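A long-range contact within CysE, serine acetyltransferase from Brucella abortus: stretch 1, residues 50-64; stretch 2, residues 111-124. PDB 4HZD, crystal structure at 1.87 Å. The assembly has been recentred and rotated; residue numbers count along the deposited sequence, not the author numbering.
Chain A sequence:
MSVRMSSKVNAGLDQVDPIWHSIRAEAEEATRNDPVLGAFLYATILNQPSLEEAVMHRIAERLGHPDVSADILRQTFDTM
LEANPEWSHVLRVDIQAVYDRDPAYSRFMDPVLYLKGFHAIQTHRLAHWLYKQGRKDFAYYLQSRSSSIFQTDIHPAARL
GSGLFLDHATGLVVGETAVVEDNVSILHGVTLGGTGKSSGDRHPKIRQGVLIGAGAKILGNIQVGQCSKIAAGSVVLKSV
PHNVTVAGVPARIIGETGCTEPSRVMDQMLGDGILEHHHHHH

Stretch 1, residues 50-64: SLEEAVMHRIAERLG
Stretch 2 111-124: PVLYLKGFHAIQTH

Two helices cross almost at right angles: helix 51-63 and helix 116-124 run at 98° with axes 10.2 Å apart at closest approach. Ser50 caps the first, its OG accepting from Glu53 N at 3.2 Å. In stretch 2, residues 111-113 are helical, in a helix that begins earlier in the chain, and Leu115 is the N-cap of helix 116-124. Register follows from CA pairs: Val55 CA lies 6.0 Å from Val112 CA, Ile59 CA 6.0 Å from His119 CA, and Arg58 CA 6.6 Å from Leu113 CA.

Val55 (t) is a bump seated between Val112 and Phe118, its CG2 4.2 Å from Val112 CG1 and its CG1 4.0 Å from Phe118 CE2, while Leu51 (t, p) brings CD1 4.1 Å from Val112 CG2. One turn on, Ile59 (m, t) pushes CD1 between Gln122 CB (3.5 Å) and His119 O (3.8 Å) and lays CG2 3.3 Å from Thr123 OG1.

His119 (m) is the polar hub. Its NE2 donates to Val112 O at 2.8 Å, fastening the two helical segments of stretch 2 together, which leaves ND1 to accept from Arg62 NH1 (m, t, p, 180°), also 2.8 Å, near both planes. Arg58 (t, p, t, 103°) passes its CG 3.7 Å from His119 NE2, and its NE donates to Leu113 O at 2.8 Å.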

# COMPACT_ATOMS: atom_id res chain seq x y z
N SER A 50 -12.38 16.94 16.72
CA SER A 50 -12.92 18.16 16.11
C SER A 50 -13.28 17.96 14.64
O SER A 50 -12.75 17.06 13.97
CB SER A 50 -11.92 19.34 16.27
OG SER A 50 -10.74 19.15 15.47
N LEU A 51 -14.19 18.79 14.15
CA LEU A 51 -14.53 18.77 12.74
C LEU A 51 -13.31 19.08 11.89
O LEU A 51 -13.09 18.43 10.88
CB LEU A 51 -15.70 19.73 12.47
CG LEU A 51 -16.17 19.90 11.02
CD1 LEU A 51 -16.64 18.57 10.40
CD2 LEU A 51 -17.33 20.88 11.03
N GLU A 52 -12.49 20.04 12.32
CA GLU A 52 -11.26 20.39 11.58
C GLU A 52 -10.37 19.18 11.38
O GLU A 52 -9.85 18.94 10.27
CB GLU A 52 -10.47 21.46 12.33
CG GLU A 52 -11.11 22.84 12.37
CD GLU A 52 -12.11 23.05 13.52
OE1 GLU A 52 -12.51 22.12 14.25
OE2 GLU A 52 -12.54 24.20 13.68
N GLU A 53 -10.19 18.42 12.44
CA GLU A 53 -9.36 17.21 12.38
C GLU A 53 -9.98 16.11 11.52
O GLU A 53 -9.25 15.45 10.79
CB GLU A 53 -8.98 16.72 13.76
CG GLU A 53 -7.84 17.54 14.37
CD GLU A 53 -7.72 17.29 15.86
OE1 GLU A 53 -6.67 16.76 16.28
OE2 GLU A 53 -8.68 17.61 16.61
N ALA A 54 -11.30 15.93 11.57
CA ALA A 54 -11.96 15.00 10.64
C ALA A 54 -11.76 15.35 9.14
O ALA A 54 -11.51 14.43 8.32
CB ALA A 54 -13.46 14.93 10.94
N VAL A 55 -11.95 16.64 8.80
CA VAL A 55 -11.84 17.17 7.41
C VAL A 55 -10.39 17.02 6.96
O VAL A 55 -10.13 16.44 5.88
CB VAL A 55 -12.32 18.68 7.29
CG1 VAL A 55 -11.98 19.35 5.95
CG2 VAL A 55 -13.83 18.79 7.51
N MET A 56 -9.45 17.46 7.79
CA MET A 56 -8.01 17.27 7.46
C MET A 56 -7.65 15.82 7.25
O MET A 56 -6.93 15.50 6.28
CB MET A 56 -7.10 17.88 8.54
CG MET A 56 -7.29 19.37 8.66
SD MET A 56 -6.25 20.23 9.85
CE MET A 56 -6.32 19.12 11.25
N HIS A 57 -8.14 14.94 8.14
CA HIS A 57 -7.90 13.52 8.00
C HIS A 57 -8.50 12.93 6.73
O HIS A 57 -7.81 12.25 5.98
CB HIS A 57 -8.40 12.76 9.21
CG HIS A 57 -8.30 11.26 9.07
ND1 HIS A 57 -7.30 10.55 9.62
CD2 HIS A 57 -9.11 10.36 8.43
CE1 HIS A 57 -7.47 9.25 9.35
NE2 HIS A 57 -8.57 9.13 8.61
N ARG A 58 -9.79 13.17 6.49
CA ARG A 58 -10.42 12.71 5.24
C ARG A 58 -9.62 13.13 4.01
O ARG A 58 -9.29 12.29 3.12
CB ARG A 58 -11.84 13.24 5.11
CG ARG A 58 -12.54 12.76 3.84
CD ARG A 58 -13.03 11.33 4.04
NE ARG A 58 -13.28 10.59 2.81
CZ ARG A 58 -12.46 9.66 2.30
NH1 ARG A 58 -11.30 9.43 2.87
NH2 ARG A 58 -12.80 8.99 1.19
N ILE A 59 -9.27 14.41 3.95
CA ILE A 59 -8.63 14.94 2.76
C ILE A 59 -7.22 14.38 2.63
O ILE A 59 -6.81 14.00 1.53
CB ILE A 59 -8.63 16.47 2.72
CG1 ILE A 59 -10.07 17.00 2.63
CG2 ILE A 59 -7.90 16.92 1.47
CD1 ILE A 59 -10.15 18.50 2.73
N ALA A 60 -6.48 14.34 3.75
CA ALA A 60 -5.16 13.75 3.76
C ALA A 60 -5.16 12.30 3.22
O ALA A 60 -4.27 11.97 2.42
CB ALA A 60 -4.49 13.87 5.14
N GLU A 61 -6.15 11.50 3.60
CA GLU A 61 -6.27 10.09 3.19
C GLU A 61 -6.59 9.97 1.71
O GLU A 61 -6.09 9.07 1.04
CB GLU A 61 -7.35 9.32 4.00
CG GLU A 61 -7.00 9.04 5.47
CD GLU A 61 -5.67 8.34 5.66
OE1 GLU A 61 -5.52 7.22 5.16
OE2 GLU A 61 -4.74 8.93 6.25
N ARG A 62 -7.42 10.88 1.20
CA ARG A 62 -7.73 10.87 -0.23
C ARG A 62 -6.50 11.24 -1.07
O ARG A 62 -6.24 10.62 -2.11
CB ARG A 62 -8.93 11.78 -0.53
CG ARG A 62 -10.21 11.38 0.23
CD ARG A 62 -11.43 11.99 -0.47
NE ARG A 62 -11.76 11.16 -1.61
CZ ARG A 62 -12.77 11.36 -2.48
NH1 ARG A 62 -13.54 12.43 -2.41
NH2 ARG A 62 -12.98 10.47 -3.44
N LEU A 63 -5.72 12.20 -0.60
CA LEU A 63 -4.55 12.68 -1.38
C LEU A 63 -3.30 11.85 -1.11
O LEU A 63 -2.35 11.86 -1.92
CB LEU A 63 -4.27 14.17 -1.03
CG LEU A 63 -5.41 15.16 -1.27
CD1 LEU A 63 -5.09 16.50 -0.62
CD2 LEU A 63 -5.66 15.29 -2.77
N GLY A 64 -3.25 11.18 0.04
CA GLY A 64 -2.08 10.33 0.37
C GLY A 64 -1.61 9.40 -0.75
O GLY A 64 -2.44 8.82 -1.45
N PRO A 111 -20.78 16.22 2.49
CA PRO A 111 -19.54 16.81 1.93
C PRO A 111 -18.23 16.38 2.63
O PRO A 111 -17.19 16.16 1.96
CB PRO A 111 -19.74 18.33 2.12
CG PRO A 111 -20.90 18.47 3.11
CD PRO A 111 -21.76 17.26 2.86
N VAL A 112 -18.27 16.28 3.95
CA VAL A 112 -17.09 15.93 4.72
C VAL A 112 -16.53 14.59 4.24
O VAL A 112 -15.31 14.45 3.98
CB VAL A 112 -17.39 15.89 6.22
CG1 VAL A 112 -16.19 15.36 6.99
CG2 VAL A 112 -17.77 17.30 6.69
N LEU A 113 -17.40 13.61 4.03
CA LEU A 113 -16.85 12.28 3.66
C LEU A 113 -16.72 12.04 2.18
O LEU A 113 -15.82 11.32 1.77
CB LEU A 113 -17.72 11.17 4.24
CG LEU A 113 -17.80 11.11 5.75
CD1 LEU A 113 -18.84 10.04 6.05
CD2 LEU A 113 -16.43 10.77 6.35
N TYR A 114 -17.63 12.60 1.37
CA TYR A 114 -17.88 12.08 0.02
C TYR A 114 -17.59 13.03 -1.15
O TYR A 114 -17.09 12.61 -2.21
CB TYR A 114 -19.30 11.45 -0.10
CG TYR A 114 -19.58 10.41 0.96
CD1 TYR A 114 -18.74 9.29 1.11
CD2 TYR A 114 -20.66 10.55 1.85
CE1 TYR A 114 -18.96 8.36 2.12
CE2 TYR A 114 -20.90 9.61 2.85
CZ TYR A 114 -20.06 8.50 2.96
OH TYR A 114 -20.27 7.57 3.96
N LEU A 115 -17.87 14.31 -0.95
CA LEU A 115 -17.94 15.18 -2.12
C LEU A 115 -16.60 15.81 -2.47
O LEU A 115 -16.06 16.65 -1.74
CB LEU A 115 -19.10 16.18 -2.02
CG LEU A 115 -20.40 15.50 -1.55
CD1 LEU A 115 -21.42 16.54 -1.12
CD2 LEU A 115 -20.95 14.51 -2.58
N LYS A 116 -16.07 15.37 -3.60
CA LYS A 116 -14.72 15.78 -4.01
C LYS A 116 -14.61 17.28 -4.26
O LYS A 116 -13.56 17.86 -4.06
CB LYS A 116 -14.21 14.93 -5.21
CG LYS A 116 -14.87 15.26 -6.54
CD LYS A 116 -14.50 14.22 -7.62
CE LYS A 116 -14.85 14.76 -9.01
NZ LYS A 116 -14.76 13.66 -10.03
N GLY A 117 -15.73 17.94 -4.62
CA GLY A 117 -15.69 19.41 -4.73
C GLY A 117 -15.31 20.07 -3.41
O GLY A 117 -14.43 20.95 -3.36
N PHE A 118 -15.95 19.64 -2.32
CA PHE A 118 -15.63 20.17 -1.00
C PHE A 118 -14.16 19.82 -0.62
O PHE A 118 -13.43 20.66 -0.11
CB PHE A 118 -16.61 19.62 0.06
CG PHE A 118 -16.23 19.96 1.46
CD1 PHE A 118 -16.53 21.21 1.98
CD2 PHE A 118 -15.58 19.01 2.28
CE1 PHE A 118 -16.17 21.54 3.28
CE2 PHE A 118 -15.23 19.33 3.59
CZ PHE A 118 -15.51 20.61 4.09
N HIS A 119 -13.73 18.58 -0.90
CA HIS A 119 -12.34 18.19 -0.61
C HIS A 119 -11.38 19.04 -1.43
O HIS A 119 -10.34 19.50 -0.91
CB HIS A 119 -12.10 16.71 -0.91
CG HIS A 119 -13.00 15.78 -0.13
ND1 HIS A 119 -13.50 14.66 -0.64
CD2 HIS A 119 -13.54 15.90 1.14
CE1 HIS A 119 -14.29 14.06 0.27
NE2 HIS A 119 -14.30 14.82 1.36
N ALA A 120 -11.71 19.29 -2.70
CA ALA A 120 -10.83 20.16 -3.51
C ALA A 120 -10.73 21.58 -2.97
O ALA A 120 -9.69 22.21 -3.08
CB ALA A 120 -11.27 20.20 -4.96
N ILE A 121 -11.83 22.13 -2.48
CA ILE A 121 -11.77 23.52 -2.04
C ILE A 121 -10.76 23.69 -0.90
O ILE A 121 -9.92 24.61 -0.92
CB ILE A 121 -13.15 24.03 -1.59
CG1 ILE A 121 -14.06 24.28 -2.79
CG2 ILE A 121 -13.03 25.35 -0.85
CD1 ILE A 121 -15.53 24.29 -2.36
N GLN A 122 -10.84 22.80 0.09
CA GLN A 122 -9.95 22.88 1.26
C GLN A 122 -8.51 22.54 0.87
O GLN A 122 -7.55 23.13 1.39
CB GLN A 122 -10.45 22.02 2.42
CG GLN A 122 -11.96 22.06 2.65
CD GLN A 122 -12.53 23.49 2.66
OE1 GLN A 122 -11.83 24.46 3.02
NE2 GLN A 122 -13.79 23.62 2.31
N THR A 123 -8.35 21.64 -0.09
CA THR A 123 -7.02 21.33 -0.62
C THR A 123 -6.44 22.57 -1.26
O THR A 123 -5.30 22.91 -0.98
CB THR A 123 -7.00 20.15 -1.63
OG1 THR A 123 -7.53 18.99 -1.01
CG2 THR A 123 -5.57 19.85 -2.06
N HIS A 124 -7.25 23.33 -2.02
CA HIS A 124 -6.75 24.60 -2.53
C HIS A 124 -6.36 25.58 -1.45
O HIS A 124 -5.33 26.25 -1.55
CB HIS A 124 -7.74 25.32 -3.43
CG HIS A 124 -7.26 26.70 -3.80
ND1 HIS A 124 -6.18 26.89 -4.60
CD2 HIS A 124 -7.65 27.96 -3.35
CE1 HIS A 124 -5.95 28.21 -4.72
NE2 HIS A 124 -6.84 28.86 -3.94
O HOH W 1 -15.19 9.07 -0.51
O HOH W 2 -15.26 11.88 -5.08